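PDB 2P0O: hypothetical protein DUF871 from Enterococcus faecalis, which is of unproven function but probably acts as a 6-phospho-N-acetylmuramidase, hydrolysing phosphorylated muramyl sugars with a TIM barrel joined to a cyclophilin-like domain. Local coordinates for residues A[22-26]-A[221-226]; A[229-233]-A[339-345]; A[252-258]-A[333-337]. The contacts are given in a common frame with arbitrary orientation. Residue numbers count along the deposited sequence, not the author numbering.

Contact 1: A[22-26]-A[221-226]; sequences YIKKM and IGDPTI
Build residues 22-26 as regular alpha helix, one turn of helix 17-28, with Met26 N bonded to Tyr22 O at 2.9 Å. Tyr22 (chi1 t, chi2 69°) and Met26, a selenomethionine (m for all three chi angles), both send their CA-to-CB bonds toward 221-226. The nearest CA pair is Tyr22 and Thr225, 7.5 Å apart. Residues 221-226 leave strand 218-221 and run as an irregular loop. Ile221, the last strand residue, adopts m,m; its CG1 lies 4.0 Å from Met26 CE and 4.2 Å from Tyr22 OH. Gly222 turns the chain. Asp223, its CA-to-CB bond sideways, gives its carboxylate to the backbone nitrogens of Gly180, Arg185 and Leu192, while its O accepts from a water at 2.8 Å that is also hydrogen-bonded to Tyr22 OH at 2.8 Å. In TIM-barrel terms, the first helix of the barrel is meeting the loop after the eighth strand: the closing seam, where Ile221 pairs with Gly6 through the backbone and Tyr22 and Met26 also pack on Ile7 of strand 4-8. Pro224 has its CA-to-CB bond pointing away, and its O lies 3.1 Å from Tyr22 CE2. Extended Thr225 (chi1 p) places CG2 over the Tyr22 ring face, a CH-pi contact 3.8 Å from the centroid and 7° off the normal; its OG1 bonds to Gln183 N. Ile226, also extended and in p,t, brings CG1 to 4.1 Å from Tyr22 CE1 and CD1 to 3.3 Å from Met26 CE.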
loop_
_atom_site.group_PDB
_atom_site.type_symbol
_atom_site.label_atom_id
_atom_site.label_comp_id
_atom_site.label_asym_id
_atom_site.label_seq_id
_atom_site.Cartn_x
_atom_site.Cartn_y
_atom_site.Cartn_z
ATOM N N TYR A 22 5.475 -12.512 10.106
ATOM C CA TYR A 22 4.986 -11.407 9.316
ATOM C C TYR A 22 6.011 -10.805 8.357
ATOM O O TYR A 22 5.715 -10.614 7.155
ATOM C CB TYR A 22 4.452 -10.318 10.247
ATOM C CG TYR A 22 3.981 -9.048 9.534
ATOM C CD1 TYR A 22 2.832 -9.037 8.728
ATOM C CD2 TYR A 22 4.676 -7.841 9.699
ATOM C CE1 TYR A 22 2.394 -7.827 8.089
ATOM C CE2 TYR A 22 4.265 -6.654 9.076
ATOM C CZ TYR A 22 3.123 -6.643 8.286
ATOM O OH TYR A 22 2.740 -5.436 7.698
ATOM N N ILE A 23 7.178 -10.449 8.890
ATOM C CA ILE A 23 8.242 -9.834 8.085
ATOM C C ILE A 23 8.630 -10.743 6.891
ATOM O O ILE A 23 8.656 -10.311 5.724
ATOM C CB ILE A 23 9.482 -9.485 8.952
ATOM C CG1 ILE A 23 9.171 -8.322 9.902
ATOM C CG2 ILE A 23 10.676 -9.133 8.065
ATOM C CD1 ILE A 23 10.204 -8.161 11.034
ATOM N N LYS A 24 8.868 -12.008 7.195
ATOM C CA LYS A 24 9.221 -13.003 6.189
ATOM C C LYS A 24 8.134 -13.176 5.120
ATOM O O LYS A 24 8.438 -13.223 3.919
ATOM C CB LYS A 24 9.543 -14.351 6.850
ATOM C CG LYS A 24 10.782 -14.338 7.712
ATOM C CD LYS A 24 11.223 -15.777 8.083
ATOM C CE LYS A 24 12.226 -15.735 9.227
ATOM N NZ LYS A 24 13.132 -16.946 9.325
ATOM N N LYS A 25 6.872 -13.260 5.553
ATOM C CA LYS A 25 5.760 -13.362 4.606
ATOM C C LYS A 25 5.640 -12.123 3.730
ATOM O O LYS A 25 5.398 -12.232 2.540
ATOM C CB LYS A 25 4.449 -13.562 5.337
ATOM C CG LYS A 25 4.160 -15.003 5.616
ATOM C CD LYS A 25 2.914 -15.149 6.468
ATOM C CE LYS A 25 2.808 -16.600 6.914
ATOM N NZ LYS A 25 1.519 -16.762 7.626
HETATM N N MSE A 26 5.817 -10.943 4.325
HETATM C CA MSE A 26 5.692 -9.695 3.572
HETATM C C MSE A 26 6.762 -9.618 2.477
HETATM O O MSE A 26 6.457 -9.256 1.336
HETATM C CB MSE A 26 5.700 -8.483 4.503
HETATM C CG MSE A 26 4.429 -8.404 5.369
HETATM SE SE MSE A 26 2.761 -8.269 4.294
HETATM C CE MSE A 26 2.649 -6.319 4.178
ATOM N N ILE A 221 3.254 0.204 4.765
ATOM C CA ILE A 221 2.223 -0.002 5.773
ATOM C C ILE A 221 2.668 0.733 7.037
ATOM O O ILE A 221 3.766 0.466 7.561
ATOM C CB ILE A 221 1.994 -1.508 6.123
ATOM C CG1 ILE A 221 2.012 -2.394 4.854
ATOM C CG2 ILE A 221 0.696 -1.673 6.962
ATOM C CD1 ILE A 221 0.941 -1.999 3.829
ATOM N N GLY A 222 1.805 1.626 7.535
ATOM C CA GLY A 222 2.097 2.388 8.754
ATOM C C GLY A 222 1.888 1.587 10.018
ATOM O O GLY A 222 2.723 1.644 10.941
ATOM N N ASP A 223 0.771 0.849 10.105
ATOM C CA ASP A 223 0.505 0.035 11.300
ATOM C C ASP A 223 1.356 -1.254 11.382
ATOM O O ASP A 223 1.988 -1.637 10.391
ATOM C CB ASP A 223 -0.962 -0.332 11.352
ATOM C CG ASP A 223 -1.840 0.869 11.496
ATOM O OD1 ASP A 223 -2.064 1.285 12.642
ATOM O OD2 ASP A 223 -2.307 1.403 10.464
ATOM N N PRO A 224 1.393 -1.915 12.567
ATOM C CA PRO A 224 2.150 -3.163 12.728
ATOM C C PRO A 224 1.931 -4.278 11.689
ATOM O O PRO A 224 2.905 -4.928 11.305
ATOM C CB PRO A 224 1.755 -3.640 14.135
ATOM C CG PRO A 224 1.498 -2.342 14.911
ATOM C CD PRO A 224 0.822 -1.453 13.846
ATOM N N THR A 225 0.688 -4.538 11.286
ATOM C CA THR A 225 0.405 -5.599 10.332
ATOM C C THR A 225 -0.840 -5.262 9.517
ATOM O O THR A 225 -1.658 -4.389 9.880
ATOM C CB THR A 225 0.142 -6.990 11.010
ATOM O OG1 THR A 225 -1.107 -6.946 11.721
ATOM C CG2 THR A 225 1.294 -7.442 11.974
ATOM N N ILE A 226 -0.983 -5.979 8.407
ATOM C CA ILE A 226 -2.231 -5.993 7.651
ATOM C C ILE A 226 -2.888 -7.331 7.936
ATOM O O ILE A 226 -2.210 -8.247 8.399
ATOM C CB ILE A 226 -1.991 -5.820 6.142
ATOM C CG1 ILE A 226 -0.760 -6.604 5.691
ATOM C CG2 ILE A 226 -1.900 -4.305 5.785
ATOM C CD1 ILE A 226 -0.624 -6.720 4.188
HETATM O O HOH W 1 3.811 -3.103 8.775
#

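Contact 2: A[229-233]-A[339-345]; sequences RTMAQ and IDKDQTI. Unlike the reference sequence in segment 339-345: Asp340 (reference Glu).
An end-on, bidentate salt bridge holds 229-233 to 339-345. Arg229 is stretched out with chi1 to chi3 all t, and chi4 of -82° swings the guanidinium so that NH1 donates to Asp342 OD1 at 2.8 Å and NH2 to Asp342 OD2 at 2.7 Å. Asp342 meets it with chi1 m and chi2 -18°, its OD2 lying at the guanidinium edge. One turn on from Arg229, Gln233 (m, t, chi3 -49°) donates from NE2 to the same Asp342 OD1 at 3.1 Å, and NE2 also reaches Leu244 O. Residues 229-233 form a regular turn of helix 228-240. In 339-345 the chain coils from 340 on with helical backbone angles, but its bonds reach back three residues, Asp342 N to Ile339 O (2.8 Å) and Ile345 N to Asp342 O (2.9 Å). The backbones stay well apart, the nearest CA pair, Gln233 and Asp342, being 10.0 Å from each other, so the gap is spanned by side chains, above all the extended Arg229. This is the joint between domains: the last helix of the TIM barrel faces a loop of the cyclophilin-like domain, and Glu246 of strand 242-247 forms a second salt bridge with Arg229 and gives its backbone N to Asp342. Lys341 (chi1 t, chi2 91°, then t,t) lays CG 3.7 Å from Arg229 NH1 and carries NZ to Asp181, which also accepts from Thr230 OG1. Apolar atoms border the polar groups: Ile345, in m,t, sets CD1 3.3 Å from Gln233 NE2, and Ile339, in m,m, sets CG2 4.1 Å from Arg229 NH2.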
loop_
_atom_site.group_PDB
_atom_site.type_symbol
_atom_site.label_atom_id
_atom_site.label_comp_id
_atom_site.label_asym_id
_atom_site.label_seq_id
_atom_site.Cartn_x
_atom_site.Cartn_y
_atom_site.Cartn_z
ATOM N N ARG A 229 -6.414 -11.334 4.895
ATOM C CA ARG A 229 -7.202 -11.047 3.716
ATOM C C ARG A 229 -6.477 -10.069 2.796
ATOM O O ARG A 229 -6.454 -10.217 1.548
ATOM C CB ARG A 229 -8.531 -10.421 4.154
ATOM C CG ARG A 229 -9.545 -10.266 3.023
ATOM C CD ARG A 229 -10.806 -9.538 3.513
ATOM N NE ARG A 229 -11.855 -9.586 2.498
ATOM C CZ ARG A 229 -11.956 -8.764 1.449
ATOM N NH1 ARG A 229 -11.065 -7.789 1.242
ATOM N NH2 ARG A 229 -12.949 -8.925 0.595
ATOM N N THR A 230 -5.929 -9.034 3.426
ATOM C CA THR A 230 -5.241 -7.985 2.713
ATOM C C THR A 230 -3.906 -8.495 2.170
ATOM O O THR A 230 -3.541 -8.186 1.045
ATOM C CB THR A 230 -5.100 -6.735 3.626
ATOM O OG1 THR A 230 -6.414 -6.307 3.985
ATOM C CG2 THR A 230 -4.394 -5.603 2.912
HETATM N N MSE A 231 -3.185 -9.260 2.983
HETATM C CA MSE A 231 -1.975 -9.973 2.512
HETATM C C MSE A 231 -2.231 -10.790 1.230
HETATM O O MSE A 231 -1.421 -10.778 0.286
HETATM C CB MSE A 231 -1.438 -10.908 3.600
HETATM C CG MSE A 231 -0.960 -10.142 4.805
HETATM SE SE MSE A 231 -0.358 -11.252 6.300
HETATM C CE MSE A 231 1.228 -12.012 5.469
ATOM N N ALA A 232 -3.365 -11.489 1.225
ATOM C CA ALA A 232 -3.771 -12.354 0.109
ATOM C C ALA A 232 -3.999 -11.532 -1.137
ATOM O O ALA A 232 -3.685 -11.992 -2.234
ATOM C CB ALA A 232 -5.018 -13.125 0.460
ATOM N N GLN A 233 -4.547 -10.317 -0.967
ATOM C CA GLN A 233 -4.785 -9.425 -2.096
ATOM C C GLN A 233 -3.440 -8.941 -2.667
ATOM O O GLN A 233 -3.256 -8.979 -3.889
ATOM C CB GLN A 233 -5.724 -8.274 -1.725
ATOM C CG GLN A 233 -7.183 -8.742 -1.623
ATOM C CD GLN A 233 -8.153 -7.634 -1.256
ATOM O OE1 GLN A 233 -7.925 -6.877 -0.309
ATOM N NE2 GLN A 233 -9.252 -7.547 -1.983
ATOM N N ILE A 339 -18.131 -6.624 -2.606
ATOM C CA ILE A 339 -18.114 -6.364 -1.160
ATOM C C ILE A 339 -17.686 -4.919 -0.886
ATOM O O ILE A 339 -16.767 -4.407 -1.532
ATOM C CB ILE A 339 -17.173 -7.439 -0.474
ATOM C CG1 ILE A 339 -17.893 -8.794 -0.405
ATOM C CG2 ILE A 339 -16.625 -7.041 0.882
ATOM C CD1 ILE A 339 -19.361 -8.726 -0.106
ATOM N N ASP A 340 -18.367 -4.269 0.050
ATOM C CA ASP A 340 -18.115 -2.849 0.330
ATOM C C ASP A 340 -16.614 -2.573 0.420
ATOM O O ASP A 340 -16.100 -1.653 -0.214
ATOM C CB ASP A 340 -18.809 -2.418 1.632
ATOM C CG ASP A 340 -18.895 -0.920 1.784
ATOM O OD1 ASP A 340 -18.174 -0.208 1.063
ATOM O OD2 ASP A 340 -19.695 -0.436 2.636
ATOM N N LYS A 341 -15.931 -3.391 1.206
ATOM C CA LYS A 341 -14.505 -3.246 1.478
ATOM C C LYS A 341 -13.626 -3.348 0.214
ATOM O O LYS A 341 -12.533 -2.785 0.173
ATOM C CB LYS A 341 -14.074 -4.254 2.576
ATOM C CG LYS A 341 -12.573 -4.662 2.592
ATOM C CD LYS A 341 -11.685 -3.771 3.501
ATOM C CE LYS A 341 -10.411 -4.507 3.964
ATOM N NZ LYS A 341 -9.618 -3.765 5.069
ATOM N N ASP A 342 -14.090 -4.029 -0.825
ATOM C CA ASP A 342 -13.267 -4.154 -2.023
ATOM C C ASP A 342 -13.575 -3.114 -3.087
ATOM O O ASP A 342 -12.871 -3.003 -4.093
ATOM C CB ASP A 342 -13.312 -5.580 -2.601
ATOM C CG ASP A 342 -12.575 -6.578 -1.725
ATOM O OD1 ASP A 342 -11.759 -6.145 -0.877
ATOM O OD2 ASP A 342 -12.824 -7.799 -1.844
ATOM N N GLN A 343 -14.590 -2.303 -2.845
ATOM C CA GLN A 343 -14.982 -1.351 -3.878
ATOM C C GLN A 343 -13.955 -0.267 -4.209
ATOM O O GLN A 343 -14.020 0.310 -5.273
ATOM C CB GLN A 343 -16.346 -0.740 -3.525
ATOM C CG GLN A 343 -17.483 -1.741 -3.814
ATOM C CD GLN A 343 -18.846 -1.189 -3.474
ATOM O OE1 GLN A 343 -19.060 0.000 -3.558
ATOM N NE2 GLN A 343 -19.766 -2.054 -3.086
ATOM N N THR A 344 -13.020 0.045 -3.315
ATOM C CA THR A 344 -11.958 0.985 -3.690
ATOM C C THR A 344 -10.911 0.371 -4.648
ATOM O O THR A 344 -10.028 1.055 -5.122
ATOM C CB THR A 344 -11.230 1.564 -2.489
ATOM O OG1 THR A 344 -10.750 0.489 -1.666
ATOM C CG2 THR A 344 -12.159 2.511 -1.676
ATOM N N ILE A 345 -10.998 -0.924 -4.905
ATOM C CA ILE A 345 -10.132 -1.563 -5.900
ATOM C C ILE A 345 -10.642 -1.256 -7.315
ATOM O O ILE A 345 -9.847 -1.145 -8.275
ATOM C CB ILE A 345 -10.079 -3.096 -5.683
ATOM C CG1 ILE A 345 -9.489 -3.394 -4.305
ATOM C CG2 ILE A 345 -9.295 -3.795 -6.819
ATOM C CD1 ILE A 345 -9.748 -4.855 -3.807
#

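Contact 3: A[252-258]-A[333-337]; sequences SRYLKRI and NTITR
A classic beta bulge puts two consecutive side chains of one strand on the same side: Ile335 and Thr336 both sit opposite Val305, and both CA-to-CB bonds point toward 252-258. Ile335 departs from extended geometry (phi/psi -104/-54) while Thr336 is very open (-159/-169). Ahead of the bulge the usual alternation holds, Asn333 toward and Thr334 away. Residues 252-258 start with a type I beta turn from Ser252 to Leu255, with an ST turn in which Ser252 OG accepts from Tyr254 N at 2.9 Å. Tyr254 is the N-cap of the short helix 255-258. Closest approach of the backbones is Ser252 to Ile335, 5.8 Å between CA atoms. Strand 332-337 is an outer strand of the four-stranded antiparallel sheet in the cyclophilin-like domain, and this turn and helix cover it; no hydrogen bond links the two segments directly, although Ser250, just upstream, bonds to Ile335 O. Ile335, in m,m, sits at the middle of the contact, with 98 Å² covered, the largest share of any residue here. Its CD1 touches Tyr254 CB at 3.7 Å, near the plane of the tyrosine ring; its CG2 meets Ser252 OG at 3.5 Å and Leu255 CA at 3.8 Å; its CG1 lies 4.2 Å from Ile258 CG2. Thr336 (chi1 t) extends the apolar patch, with CG2 4.0 Å from Leu255 CD1 and 4.3 Å from Ile258 CD1. Leu255 takes t,p; Ile258 has both chi angles between the usual wells (103° and -27°). At the other end Asn333 (chi1 m) brings ND2 to 3.6 Å from Tyr254 CE2, while ND2 bonds to Glu293 O and Tyr254 OH to Glu293 N.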
loop_
_atom_site.group_PDB
_atom_site.type_symbol
_atom_site.label_atom_id
_atom_site.label_comp_id
_atom_site.label_asym_id
_atom_site.label_seq_id
_atom_site.Cartn_x
_atom_site.Cartn_y
_atom_site.Cartn_z
ATOM N N SER A 252 -28.428 -16.406 -7.676
ATOM C CA SER A 252 -28.498 -16.329 -9.124
ATOM C C SER A 252 -28.036 -17.619 -9.827
ATOM O O SER A 252 -27.043 -18.239 -9.419
ATOM C CB SER A 252 -27.652 -15.151 -9.596
ATOM O OG SER A 252 -27.648 -15.113 -10.985
ATOM N N ARG A 253 -28.748 -18.000 -10.888
ATOM C CA ARG A 253 -28.298 -19.052 -11.806
ATOM C C ARG A 253 -27.021 -18.655 -12.565
ATOM O O ARG A 253 -26.354 -19.508 -13.145
ATOM C CB ARG A 253 -29.403 -19.385 -12.816
ATOM C CG ARG A 253 -28.912 -20.074 -14.131
ATOM C CD ARG A 253 -30.030 -20.488 -15.122
ATOM N NE ARG A 253 -31.103 -21.201 -14.430
ATOM C CZ ARG A 253 -32.220 -20.614 -14.004
ATOM N NH1 ARG A 253 -33.137 -21.329 -13.352
ATOM N NH2 ARG A 253 -32.412 -19.306 -14.229
ATOM N N TYR A 254 -26.681 -17.374 -12.558
ATOM C CA TYR A 254 -25.548 -16.899 -13.334
ATOM C C TYR A 254 -24.336 -16.579 -12.489
ATOM O O TYR A 254 -23.355 -16.013 -12.995
ATOM C CB TYR A 254 -25.962 -15.719 -14.217
ATOM C CG TYR A 254 -27.142 -16.110 -15.047
ATOM C CD1 TYR A 254 -27.029 -17.130 -16.004
ATOM C CD2 TYR A 254 -28.396 -15.549 -14.823
ATOM C CE1 TYR A 254 -28.134 -17.546 -16.758
ATOM C CE2 TYR A 254 -29.510 -15.962 -15.574
ATOM C CZ TYR A 254 -29.366 -16.955 -16.534
ATOM O OH TYR A 254 -30.443 -17.364 -17.273
ATOM N N LEU A 255 -24.388 -16.955 -11.216
ATOM C CA LEU A 255 -23.286 -16.664 -10.309
ATOM C C LEU A 255 -21.971 -17.307 -10.772
ATOM O O LEU A 255 -20.929 -16.645 -10.774
ATOM C CB LEU A 255 -23.618 -17.044 -8.859
ATOM C CG LEU A 255 -22.560 -16.715 -7.782
ATOM C CD1 LEU A 255 -22.212 -15.245 -7.678
ATOM C CD2 LEU A 255 -22.946 -17.268 -6.392
ATOM N N LYS A 256 -22.033 -18.574 -11.177
ATOM C CA LYS A 256 -20.844 -19.330 -11.594
ATOM C C LYS A 256 -20.214 -18.799 -12.862
ATOM O O LYS A 256 -19.008 -18.931 -13.053
ATOM C CB LYS A 256 -21.165 -20.814 -11.761
ATOM C CG LYS A 256 -21.733 -21.403 -10.496
ATOM C CD LYS A 256 -21.285 -22.840 -10.202
ATOM C CE LYS A 256 -21.324 -23.068 -8.681
ATOM N NZ LYS A 256 -20.819 -21.821 -7.956
ATOM N N ARG A 257 -21.032 -18.217 -13.736
ATOM C CA ARG A 257 -20.525 -17.587 -14.932
ATOM C C ARG A 257 -19.693 -16.397 -14.569
ATOM O O ARG A 257 -18.743 -16.074 -15.280
ATOM C CB ARG A 257 -21.660 -17.082 -15.824
ATOM C CG ARG A 257 -22.021 -17.998 -16.926
ATOM C CD ARG A 257 -22.828 -17.266 -17.962
ATOM N NE ARG A 257 -23.407 -18.232 -18.889
ATOM C CZ ARG A 257 -23.519 -18.053 -20.203
ATOM N NH1 ARG A 257 -24.062 -19.021 -20.949
ATOM N NH2 ARG A 257 -23.095 -16.919 -20.775
ATOM N N ILE A 258 -20.065 -15.699 -13.503
ATOM C CA ILE A 258 -19.322 -14.488 -13.197
ATOM C C ILE A 258 -18.164 -14.654 -12.223
ATOM O O ILE A 258 -17.293 -13.799 -12.182
ATOM C CB ILE A 258 -20.218 -13.210 -12.916
ATOM C CG1 ILE A 258 -20.371 -12.832 -11.431
ATOM C CG2 ILE A 258 -21.533 -13.173 -13.758
ATOM C CD1 ILE A 258 -20.257 -13.797 -10.444
ATOM N N ASN A 333 -29.430 -8.529 -16.271
ATOM C CA ASN A 333 -29.605 -9.231 -14.993
ATOM C C ASN A 333 -28.604 -8.763 -13.946
ATOM O O ASN A 333 -27.397 -8.594 -14.244
ATOM C CB ASN A 333 -29.446 -10.743 -15.169
ATOM C CG ASN A 333 -30.572 -11.363 -15.972
ATOM O OD1 ASN A 333 -31.623 -10.749 -16.194
ATOM N ND2 ASN A 333 -30.364 -12.595 -16.399
ATOM N N THR A 334 -29.086 -8.545 -12.730
ATOM C CA THR A 334 -28.196 -8.173 -11.638
ATOM C C THR A 334 -27.911 -9.437 -10.857
ATOM O O THR A 334 -28.845 -10.107 -10.418
ATOM C CB THR A 334 -28.843 -7.111 -10.728
ATOM O OG1 THR A 334 -30.208 -7.490 -10.494
ATOM C CG2 THR A 334 -28.841 -5.757 -11.424
ATOM N N ILE A 335 -26.631 -9.769 -10.699
ATOM C CA ILE A 335 -26.235 -11.087 -10.169
ATOM C C ILE A 335 -25.786 -10.971 -8.732
ATOM O O ILE A 335 -26.256 -11.686 -7.867
ATOM C CB ILE A 335 -25.037 -11.721 -10.961
ATOM C CG1 ILE A 335 -25.250 -11.651 -12.484
ATOM C CG2 ILE A 335 -24.751 -13.167 -10.462
ATOM C CD1 ILE A 335 -26.560 -12.270 -12.910
ATOM N N THR A 336 -24.828 -10.093 -8.482
ATOM C CA THR A 336 -24.349 -9.901 -7.125
ATOM C C THR A 336 -23.683 -8.527 -7.104
ATOM O O THR A 336 -23.807 -7.770 -8.077
ATOM C CB THR A 336 -23.412 -11.068 -6.674
ATOM O OG1 THR A 336 -22.886 -10.787 -5.390
ATOM C CG2 THR A 336 -22.226 -11.261 -7.626
ATOM N N ARG A 337 -22.973 -8.228 -6.018
ATOM C CA ARG A 337 -22.319 -6.952 -5.826
ATOM C C ARG A 337 -20.952 -7.134 -5.172
ATOM O O ARG A 337 -20.830 -7.927 -4.247
ATOM C CB ARG A 337 -23.187 -6.075 -4.923
ATOM C CG ARG A 337 -22.808 -4.589 -5.025
ATOM C CD ARG A 337 -23.813 -3.684 -4.340
ATOM N NE ARG A 337 -23.310 -2.312 -4.410
ATOM C CZ ARG A 337 -23.718 -1.297 -3.653
ATOM N NH1 ARG A 337 -24.701 -1.447 -2.761
ATOM N NH2 ARG A 337 -23.135 -0.113 -3.809
#

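The three contacts follow the molecule from barrel to second domain. Contact 1 closes before contact 2 opens, and contact 3 is nested in the loop that contact 2 closes. Centres of contacts 1 and 2 are 16 Å apart, and selenomethionine Met231 joins them: its CG lies 3.5 Å from Ile226 CD1, its CE 3.6 Å from Lys25 CB. Asp181, touched by Ile226, bonds to Lys341 and Thr230 of contact 2. Contact 3 lies 20 Å from contact 2, centre to centre, with Gln343 NE2 3.8 Å from Arg337 NE, and 35 Å from contact 1. The sodium ion is bound at Met211, Asp213 and Val216, residues just before strand 218-221 in sequence.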